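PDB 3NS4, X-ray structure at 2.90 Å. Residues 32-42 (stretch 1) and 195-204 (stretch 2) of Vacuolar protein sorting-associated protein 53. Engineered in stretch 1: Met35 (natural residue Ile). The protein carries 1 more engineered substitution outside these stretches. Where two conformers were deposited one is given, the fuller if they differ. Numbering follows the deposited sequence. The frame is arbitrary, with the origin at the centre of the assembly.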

# COMPACT_ATOMS: atom_id res chain seq x y z
N ILE A 32 -2.32 11.53 -12.08
CA ILE A 32 -2.74 11.00 -10.81
C ILE A 32 -2.14 9.63 -10.52
O ILE A 32 -1.46 9.49 -9.51
CB ILE A 32 -4.24 10.96 -10.68
CG1 ILE A 32 -4.78 12.38 -10.56
CG2 ILE A 32 -4.61 10.10 -9.45
CD1 ILE A 32 -6.24 12.46 -10.76
N ASP A 33 -2.38 8.63 -11.38
CA ASP A 33 -1.83 7.28 -11.12
C ASP A 33 -0.30 7.23 -11.01
O ASP A 33 0.23 6.49 -10.19
CB ASP A 33 -2.29 6.23 -12.14
CG ASP A 33 -3.82 5.90 -12.07
OD1 ASP A 33 -4.38 5.47 -13.13
OD2 ASP A 33 -4.48 6.04 -11.00
N ILE A 34 0.40 8.02 -11.81
CA ILE A 34 1.86 8.07 -11.74
C ILE A 34 2.27 8.50 -10.34
O ILE A 34 3.01 7.78 -9.64
CB ILE A 34 2.39 9.03 -12.81
CG1 ILE A 34 2.32 8.35 -14.17
CG2 ILE A 34 3.82 9.40 -12.57
CD1 ILE A 34 2.32 9.27 -15.29
N MSE A 35 1.75 9.65 -9.89
CA MSE A 35 2.06 10.14 -8.56
C MSE A 35 1.66 9.13 -7.49
O MSE A 35 2.39 8.95 -6.53
CB MSE A 35 1.41 11.48 -8.27
CG MSE A 35 1.88 12.58 -9.19
SE MSE A 35 3.82 12.82 -9.24
CE MSE A 35 4.14 13.11 -7.32
N THR A 36 0.54 8.45 -7.65
CA THR A 36 0.18 7.48 -6.64
C THR A 36 1.21 6.31 -6.57
O THR A 36 1.63 5.84 -5.48
CB THR A 36 -1.16 6.90 -6.94
OG1 THR A 36 -2.12 7.95 -6.94
CG2 THR A 36 -1.54 5.91 -5.89
N THR A 37 1.59 5.84 -7.75
CA THR A 37 2.55 4.79 -7.87
C THR A 37 3.85 5.23 -7.27
O THR A 37 4.44 4.48 -6.51
CB THR A 37 2.75 4.42 -9.32
OG1 THR A 37 1.50 4.01 -9.84
CG2 THR A 37 3.69 3.25 -9.45
N ASN A 38 4.32 6.44 -7.56
CA ASN A 38 5.58 6.80 -6.89
C ASN A 38 5.48 6.84 -5.39
O ASN A 38 6.42 6.44 -4.68
CB ASN A 38 6.24 8.07 -7.41
CG ASN A 38 6.79 7.86 -8.76
OD1 ASN A 38 7.98 7.59 -8.91
ND2 ASN A 38 5.92 7.82 -9.76
N PHE A 39 4.35 7.29 -4.89
CA PHE A 39 4.22 7.41 -3.48
C PHE A 39 4.30 6.01 -2.88
O PHE A 39 5.00 5.78 -1.88
CB PHE A 39 2.91 8.10 -3.17
CG PHE A 39 2.85 8.63 -1.78
CD1 PHE A 39 3.01 10.00 -1.54
CD2 PHE A 39 2.64 7.76 -0.70
CE1 PHE A 39 2.93 10.51 -0.23
CE2 PHE A 39 2.58 8.25 0.60
CZ PHE A 39 2.72 9.63 0.84
N VAL A 40 3.63 5.07 -3.53
CA VAL A 40 3.63 3.72 -3.04
C VAL A 40 4.99 3.09 -3.18
O VAL A 40 5.53 2.58 -2.21
CB VAL A 40 2.58 2.90 -3.72
CG1 VAL A 40 2.70 1.45 -3.37
CG2 VAL A 40 1.27 3.41 -3.27
N SER A 41 5.57 3.15 -4.35
CA SER A 41 6.85 2.47 -4.53
C SER A 41 7.95 3.00 -3.60
O SER A 41 8.67 2.24 -2.97
CB SER A 41 7.28 2.50 -6.00
OG SER A 41 6.46 1.65 -6.81
N ASN A 42 8.08 4.31 -3.49
CA ASN A 42 9.06 4.85 -2.61
C ASN A 42 8.86 4.41 -1.20
O ASN A 42 9.83 4.09 -0.51
CB ASN A 42 8.95 6.34 -2.58
CG ASN A 42 9.63 6.97 -3.71
OD1 ASN A 42 9.92 6.33 -4.73
ND2 ASN A 42 9.94 8.24 -3.55
N PHE A 195 -4.62 -5.02 -2.41
CA PHE A 195 -4.55 -3.84 -1.57
C PHE A 195 -3.68 -2.79 -2.26
O PHE A 195 -3.69 -2.70 -3.48
CB PHE A 195 -3.95 -4.26 -0.23
CG PHE A 195 -3.92 -3.17 0.80
CD1 PHE A 195 -5.03 -2.36 1.03
CD2 PHE A 195 -2.81 -3.02 1.61
CE1 PHE A 195 -5.01 -1.36 2.03
CE2 PHE A 195 -2.77 -2.04 2.61
CZ PHE A 195 -3.88 -1.21 2.82
N ILE A 196 -2.89 -2.06 -1.49
CA ILE A 196 -2.02 -1.01 -2.01
C ILE A 196 -0.99 -1.53 -3.04
O ILE A 196 -0.41 -0.75 -3.80
CB ILE A 196 -1.28 -0.35 -0.83
CG1 ILE A 196 -0.81 1.05 -1.19
CG2 ILE A 196 -0.10 -1.21 -0.34
CD1 ILE A 196 -1.90 2.04 -1.48
N PHE A 197 -0.75 -2.83 -3.08
CA PHE A 197 0.25 -3.38 -3.97
C PHE A 197 -0.28 -3.46 -5.38
O PHE A 197 0.40 -3.92 -6.29
CB PHE A 197 0.74 -4.70 -3.43
CG PHE A 197 1.18 -4.61 -2.01
CD1 PHE A 197 2.33 -3.89 -1.66
CD2 PHE A 197 0.45 -5.22 -0.99
CE1 PHE A 197 2.75 -3.79 -0.32
CE2 PHE A 197 0.87 -5.14 0.37
CZ PHE A 197 2.01 -4.41 0.69
N LYS A 198 -1.52 -3.02 -5.53
CA LYS A 198 -2.15 -2.90 -6.83
C LYS A 198 -1.18 -2.02 -7.66
O LYS A 198 -1.06 -2.14 -8.89
CB LYS A 198 -3.53 -2.20 -6.68
CG LYS A 198 -3.98 -1.68 -7.98
CD LYS A 198 -5.36 -1.11 -8.10
CE LYS A 198 -5.53 -0.76 -9.62
NZ LYS A 198 -6.91 -1.00 -10.17
N TRP A 199 -0.46 -1.18 -6.94
CA TRP A 199 0.38 -0.15 -7.52
C TRP A 199 1.84 -0.52 -7.73
O TRP A 199 2.58 0.27 -8.35
CB TRP A 199 0.30 1.11 -6.65
CG TRP A 199 -1.10 1.61 -6.47
CD1 TRP A 199 -1.88 1.48 -5.35
CD2 TRP A 199 -1.89 2.29 -7.44
NE1 TRP A 199 -3.12 2.07 -5.56
CE2 TRP A 199 -3.15 2.57 -6.83
CE3 TRP A 199 -1.66 2.71 -8.76
CZ2 TRP A 199 -4.18 3.25 -7.51
CZ3 TRP A 199 -2.69 3.39 -9.44
CH2 TRP A 199 -3.93 3.65 -8.81
N ASP A 200 2.27 -1.66 -7.17
CA ASP A 200 3.61 -2.20 -7.45
C ASP A 200 3.58 -3.70 -7.22
O ASP A 200 4.12 -4.21 -6.25
CB ASP A 200 4.76 -1.50 -6.71
CG ASP A 200 6.12 -1.70 -7.42
OD1 ASP A 200 6.27 -2.68 -8.19
OD2 ASP A 200 7.05 -0.87 -7.23
N LYS A 201 2.94 -4.39 -8.16
CA LYS A 201 2.80 -5.83 -8.12
C LYS A 201 4.14 -6.54 -7.99
O LYS A 201 4.28 -7.50 -7.20
CB LYS A 201 2.04 -6.31 -9.36
CG LYS A 201 0.62 -5.80 -9.39
CD LYS A 201 -0.09 -6.00 -10.71
CE LYS A 201 -1.50 -5.42 -10.59
NZ LYS A 201 -2.14 -5.12 -11.88
N VAL A 202 5.12 -6.04 -8.74
CA VAL A 202 6.46 -6.63 -8.74
C VAL A 202 7.11 -6.72 -7.34
O VAL A 202 7.60 -7.80 -6.93
CB VAL A 202 7.41 -5.86 -9.63
CG1 VAL A 202 8.68 -6.67 -9.82
CG2 VAL A 202 6.74 -5.58 -10.95
N LEU A 203 7.12 -5.61 -6.60
CA LEU A 203 7.74 -5.62 -5.27
C LEU A 203 7.12 -6.67 -4.37
O LEU A 203 7.84 -7.36 -3.66
CB LEU A 203 7.74 -4.25 -4.60
CG LEU A 203 8.67 -3.22 -5.27
CD1 LEU A 203 8.48 -1.87 -4.67
CD2 LEU A 203 10.13 -3.64 -5.18
N LEU A 204 5.79 -6.81 -4.44
CA LEU A 204 5.09 -7.83 -3.68
C LEU A 204 5.54 -9.23 -4.14
O LEU A 204 5.86 -10.10 -3.31
CB LEU A 204 3.59 -7.68 -3.84
CG LEU A 204 2.73 -8.84 -3.33
CD1 LEU A 204 2.66 -8.88 -1.80
CD2 LEU A 204 1.34 -8.79 -3.92

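The contact between these two stretches of Vacuolar protein sorting-associated protein 53 is a small, long-range packing of a helix against a turn, in which one tryptophan makes the largest single contribution to the buried surface and one short hydrogen bond fixes the end of the patch. It illustrates how, where a chain turns into a new helix, an aromatic residue and the capping residue next to it can together meet a helix from far earlier in the sequence.

Residues 32-42 are helical throughout, and the residues that meet stretch 2 recur at the spacing of a single helical face: Asp33, Thr36, Thr37, Val40 and Ser41. The side chains of Ile34, Asn38 and Asn42 start out in the direction away from the turn and take no part. The backbones come nearest at Thr37 and Trp199, whose CA atoms are 5.4 Å apart.

Trp199, in a 3-10 segment, points toward the helix and lays its indole along it. Thr36 sits over one face of the ring: its CG2 lies 3.9 Å from the centroid of the six-membered ring of Trp199 and only 15° off the normal, the geometry of a CH-pi contact. The hydroxyl of the same residue is turned back to its own helix, where Thr36 OG1 donates to Ile32 O at 3.1 Å. At the ring edge, near its plane, Asp33 OD2 approaches Trp199 CH2 to 3.3 Å. Thr37 follows the same pattern as Thr36: its OG1 donates to Asp33 O at 2.8 Å within the helix, while its CG2 rests 3.4 Å from the backbone Trp199 O.

Val40 extends the apolar part of the patch one turn further. Its methyls pack against both Ile196 and Trp199, the closest pairs being Val40 CG2 to Ile196 CG1 at 3.8 Å and Val40 CG1 to Trp199 CB at 4.1 Å. The CA-to-CB bond of Ile196 runs sideways, yet the end of its side chain comes nearer the helix, which makes the contact with Val40 possible.

The polar anchor lies beside this patch. Ser41 OG donates to Asp200 OD2 at 2.6 Å, the one hydrogen bond between the stretches. Asp200 also occupies the N-cap position of the helix that follows, where Leu203 N donates to Asp200 OD1 at 3.4 Å, a weak capping bond. The two carboxylate oxygens thus serve different partners, and a single side chain links the start of one helix to the flank of another.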